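Local coordinates for host-nuclease inhibitor protein Gam, putative (Desulfovibrio vulgaris, PDB 2P2U), which is a putative host-nuclease inhibitor of the phage Mu Gam family, probably binding double-stranded DNA, at residues A[26-29]-A[30-34]; A[86-90]-A[91-95]. All coordinates share one frame; numbering follows the deposited sequence.

Contact 1: A[26-29]-A[30-34]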
loop_
_atom_site.group_PDB
_atom_site.type_symbol
_atom_site.label_atom_id
_atom_site.label_comp_id
_atom_site.label_asym_id
_atom_site.label_seq_id
_atom_site.Cartn_x
_atom_site.Cartn_y
_atom_site.Cartn_z
ATOM N N ALA A 26 -18.627 -22.215 13.220
ATOM C CA ALA A 26 -19.391 -21.571 12.156
ATOM C C ALA A 26 -20.339 -20.547 12.717
ATOM O O ALA A 26 -20.885 -19.756 11.953
ATOM C CB ALA A 26 -20.135 -22.568 11.299
ATOM N N THR A 27 -20.528 -20.547 14.044
ATOM C CA THR A 27 -21.329 -19.504 14.735
ATOM C C THR A 27 -20.528 -18.171 15.005
ATOM O O THR A 27 -21.037 -17.057 14.755
ATOM C CB THR A 27 -22.005 -20.118 15.980
ATOM O OG1 THR A 27 -23.208 -20.735 15.541
ATOM C CG2 THR A 27 -22.337 -19.088 17.093
ATOM N N ILE A 28 -19.301 -18.344 15.523
ATOM C CA ILE A 28 -18.247 -17.348 15.586
ATOM C C ILE A 28 -17.973 -16.675 14.241
ATOM O O ILE A 28 -17.959 -15.461 14.180
ATOM C CB ILE A 28 -16.902 -17.954 16.079
ATOM C CG1 ILE A 28 -17.101 -18.911 17.242
ATOM C CG2 ILE A 28 -15.923 -16.845 16.486
ATOM C CD1 ILE A 28 -17.668 -18.272 18.505
ATOM N N ASP A 29 -17.713 -17.448 13.189
ATOM C CA ASP A 29 -17.493 -16.876 11.859
ATOM C C ASP A 29 -18.663 -15.964 11.486
ATOM O O ASP A 29 -18.493 -14.942 10.821
ATOM C CB ASP A 29 -17.398 -17.959 10.767
ATOM C CG ASP A 29 -15.986 -18.490 10.565
ATOM O OD1 ASP A 29 -15.186 -18.568 11.520
ATOM O OD2 ASP A 29 -15.690 -18.881 9.418
ATOM N N ARG A 30 -19.857 -16.367 11.899
ATOM C CA ARG A 30 -21.056 -15.653 11.507
ATOM C C ARG A 30 -21.217 -14.413 12.391
ATOM O O ARG A 30 -21.646 -13.391 11.909
ATOM C CB ARG A 30 -22.264 -16.575 11.620
ATOM C CG ARG A 30 -23.149 -16.639 10.395
ATOM C CD ARG A 30 -24.420 -17.524 10.660
ATOM N NE ARG A 30 -24.221 -18.919 10.266
ATOM C CZ ARG A 30 -24.110 -19.915 11.120
ATOM N NH1 ARG A 30 -24.205 -19.691 12.438
ATOM N NH2 ARG A 30 -23.900 -21.136 10.649
ATOM N N LYS A 31 -20.864 -14.534 13.671
ATOM C CA LYS A 31 -20.807 -13.439 14.623
ATOM C C LYS A 31 -19.683 -12.427 14.277
ATOM O O LYS A 31 -19.972 -11.324 13.788
ATOM C CB LYS A 31 -20.626 -13.993 16.034
ATOM C CG LYS A 31 -21.629 -13.418 17.074
ATOM C CD LYS A 31 -23.012 -14.217 17.154
ATOM C CE LYS A 31 -23.371 -14.748 18.625
ATOM N NZ LYS A 31 -22.432 -15.779 19.336
ATOM N N VAL A 32 -18.417 -12.774 14.533
ATOM C CA VAL A 32 -17.281 -11.966 14.041
ATOM C C VAL A 32 -17.622 -11.232 12.740
ATOM O O VAL A 32 -17.851 -10.038 12.783
ATOM C CB VAL A 32 -15.976 -12.792 13.884
ATOM C CG1 VAL A 32 -15.058 -12.188 12.847
ATOM C CG2 VAL A 32 -15.280 -12.888 15.166
ATOM N N GLY A 33 -17.690 -11.945 11.611
ATOM C CA GLY A 33 -17.991 -11.360 10.292
ATOM C C GLY A 33 -19.173 -10.407 10.238
ATOM O O GLY A 33 -19.472 -9.866 9.193
ATOM N N GLU A 34 -19.831 -10.183 11.368
ATOM C CA GLU A 34 -20.928 -9.239 11.481
ATOM C C GLU A 34 -20.628 -8.127 12.490
ATOM O O GLU A 34 -21.199 -7.025 12.411
ATOM C CB GLU A 34 -22.201 -9.981 11.853
ATOM C CG GLU A 34 -23.018 -9.384 12.995
ATOM C CD GLU A 34 -24.054 -10.368 13.554
ATOM O OE1 GLU A 34 -24.190 -10.400 14.828
ATOM O OE2 GLU A 34 -24.715 -11.106 12.732
#
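Arg30 folds its side chain back along the helix surface to reach Ala26 and Thr27, one turn nearer the N terminus. The polar contacts begin with its guanidinium, which the bend at chi3 (-93°) turns toward that earlier turn. One flat face of the group takes the carbonyl of Ala26, whose O sits over the centre of the plane, 3.3 Å from Arg30 CZ. This is a carbonyl laid on a face: the N-H groups do not point at it. At the edge, near the guanidinium plane, Arg30 NH1 makes a weak hydrogen bond to Thr27 OG1 (3.4 Å), and the two side chains slant across each other. Thr27 OG1 is also weakly bonded to Ala23 O.

Backbone bonds tie the same turns together. Lys31 N donates to Thr27 O at 2.8 Å and Gly33 N to Asp29 O at 3.2 Å. Between them, the bond from Val32 N to Ile28 O is weak because its angle is poor (122°).

The apolar contact is that of Ile28 CG2 with Val32 CG2, which meet at 4.2 Å on the side of the helix that faces the second subunit, where Ile28 packs on Leu57 and Val32 on Ser54 of that chain. In a separate van der Waals contact, Thr27 and Lys31 run side by side in the same direction, the methyl CG2 of Thr27 4.0 Å from Lys31 NZ.

Asp29 sends its carboxylate elsewhere: its OD1 forms a salt bridge with Arg61 NE of the second subunit, while its side chain, like that of Ala26, also touches Ile161 of strand 149-161. Spacings of three and four residues are those of alpha-helical turns, here within the long helix 15-74, one side of which packs against the partner subunit.

Contact 2: A[86-90]-A[91-95]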
loop_
_atom_site.group_PDB
_atom_site.type_symbol
_atom_site.label_atom_id
_atom_site.label_comp_id
_atom_site.label_asym_id
_atom_site.label_seq_id
_atom_site.Cartn_x
_atom_site.Cartn_y
_atom_site.Cartn_z
ATOM N N LEU A 86 6.368 38.270 0.354
ATOM C CA LEU A 86 5.644 39.239 1.168
ATOM C C LEU A 86 4.965 38.596 2.404
ATOM O O LEU A 86 4.046 37.802 2.250
ATOM C CB LEU A 86 4.629 39.920 0.243
ATOM C CG LEU A 86 3.565 40.846 0.794
ATOM C CD1 LEU A 86 4.030 42.315 0.708
ATOM C CD2 LEU A 86 2.244 40.595 0.047
ATOM N N ASP A 87 5.423 38.929 3.613
ATOM C CA ASP A 87 4.753 38.520 4.894
ATOM C C ASP A 87 3.356 39.114 5.156
ATOM O O ASP A 87 3.191 40.323 5.102
ATOM C CB ASP A 87 5.608 38.905 6.087
ATOM C CG ASP A 87 5.139 38.266 7.340
ATOM O OD1 ASP A 87 3.903 38.047 7.447
ATOM O OD2 ASP A 87 6.025 37.952 8.182
ATOM N N LEU A 88 2.354 38.291 5.455
ATOM C CA LEU A 88 1.010 38.860 5.672
ATOM C C LEU A 88 0.468 38.664 7.119
ATOM O O LEU A 88 -0.746 38.705 7.368
ATOM C CB LEU A 88 0.014 38.388 4.603
ATOM C CG LEU A 88 0.215 38.815 3.147
ATOM C CD1 LEU A 88 -0.953 38.472 2.163
ATOM C CD2 LEU A 88 0.492 40.285 3.082
ATOM N N GLY A 89 1.405 38.458 8.046
ATOM C CA GLY A 89 1.147 38.149 9.457
ATOM C C GLY A 89 0.579 36.775 9.723
ATOM O O GLY A 89 1.108 36.001 10.546
ATOM N N PHE A 90 -0.501 36.482 9.003
ATOM C CA PHE A 90 -1.170 35.196 9.078
ATOM C C PHE A 90 -0.452 34.136 8.272
ATOM O O PHE A 90 -0.678 32.931 8.468
ATOM C CB PHE A 90 -2.578 35.326 8.565
ATOM C CG PHE A 90 -3.484 35.918 9.537
ATOM C CD1 PHE A 90 -4.300 36.989 9.171
ATOM C CD2 PHE A 90 -3.515 35.424 10.848
ATOM C CE1 PHE A 90 -5.177 37.550 10.102
ATOM C CE2 PHE A 90 -4.363 35.965 11.793
ATOM C CZ PHE A 90 -5.216 37.039 11.424
ATOM N N GLY A 91 0.399 34.596 7.366
ATOM C CA GLY A 91 1.362 33.736 6.738
ATOM C C GLY A 91 1.916 34.415 5.526
ATOM O O GLY A 91 1.514 35.522 5.219
ATOM N N THR A 92 2.835 33.742 4.841
ATOM C CA THR A 92 3.540 34.328 3.716
ATOM C C THR A 92 2.922 33.969 2.371
ATOM O O THR A 92 2.346 32.897 2.210
ATOM C CB THR A 92 4.980 33.903 3.754
ATOM O OG1 THR A 92 5.570 34.406 4.957
ATOM C CG2 THR A 92 5.703 34.457 2.570
ATOM N N ILE A 93 2.992 34.883 1.417
ATOM C CA ILE A 93 2.713 34.510 0.053
ATOM C C ILE A 93 3.943 34.778 -0.771
ATOM O O ILE A 93 4.984 35.143 -0.216
ATOM C CB ILE A 93 1.548 35.227 -0.562
ATOM C CG1 ILE A 93 1.832 36.727 -0.612
ATOM C CG2 ILE A 93 0.314 34.901 0.168
ATOM C CD1 ILE A 93 0.993 37.459 -1.649
ATOM N N GLY A 94 3.811 34.591 -2.086
ATOM C CA GLY A 94 4.961 34.636 -3.003
ATOM C C GLY A 94 5.160 33.560 -4.091
ATOM O O GLY A 94 4.237 32.778 -4.447
ATOM N N PHE A 95 6.400 33.546 -4.602
ATOM C CA PHE A 95 6.799 32.730 -5.764
ATOM C C PHE A 95 8.065 31.926 -5.517
ATOM O O PHE A 95 9.068 32.489 -5.067
ATOM C CB PHE A 95 7.011 33.627 -6.943
ATOM C CG PHE A 95 5.750 34.119 -7.546
ATOM C CD1 PHE A 95 5.028 33.317 -8.443
ATOM C CD2 PHE A 95 5.275 35.381 -7.246
ATOM C CE1 PHE A 95 3.839 33.801 -9.049
ATOM C CE2 PHE A 95 4.096 35.867 -7.835
ATOM C CZ PHE A 95 3.377 35.090 -8.732
#
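Leu86 and Ile93 come together through their first torsions: Leu86 CG lies anti to its own N (chi1 171°), whereas Ile93 CG1 stands between its N and its carbonyl carbon (chi1 62°). The side chains then run alongside each other in the same direction, Leu86 CD2 meeting Ile93 CD1 at 3.8 Å. More loosely, Leu88 CD1 approaches Ile93 CG2 at 4.3 Å. Met79 and Phe80 touch both Leu86 and Ile93, and Val68 of helix 15-74 also packs on Ile93.

The backbone turns back on itself like a small beta hairpin, with a single bridge. Ile93 N donates almost straight to Leu86 O (3.2 Å, 172° at the hydrogen), and Leu88 N reaches Gly91 O at 2.9 Å. Asp87 and Thr92, bridged between these bonds, are a non-hydrogen-bonded antiparallel pair.

Inside the bend, Gly89 N meets Asp87 OD1 (2.6 Å) almost head-on to its C-O bond, making an Asx turn. Gly89 has a positive phi, and Gly91, having no side chain, can stretch out without striking the carbonyl O of Phe90. Beyond the bend, Gly91, Thr92 and Phe95 pair antiparallel with a strand of the second subunit, and Phe90 packs on Ala23 of that chain.

From the N terminus the chain enters helix 15-74, and contact 1 joins successive turns early in it, closing no loop beyond the helix itself. The helix runs on, followed by helix 76-79 and the unmodelled residues 81-83, before contact 2 closes a short hairpin-like turn that leads into strand 91-103. The two are in series, neither nested nor crossed, with centres 57 Å apart. Strand 149-161, near the C terminus, returns to touch contact 1, while the far end of the long helix packs against contact 2. Both also meet the second subunit, one through helix packing and the carboxylate of Asp29, the other through a shared sheet.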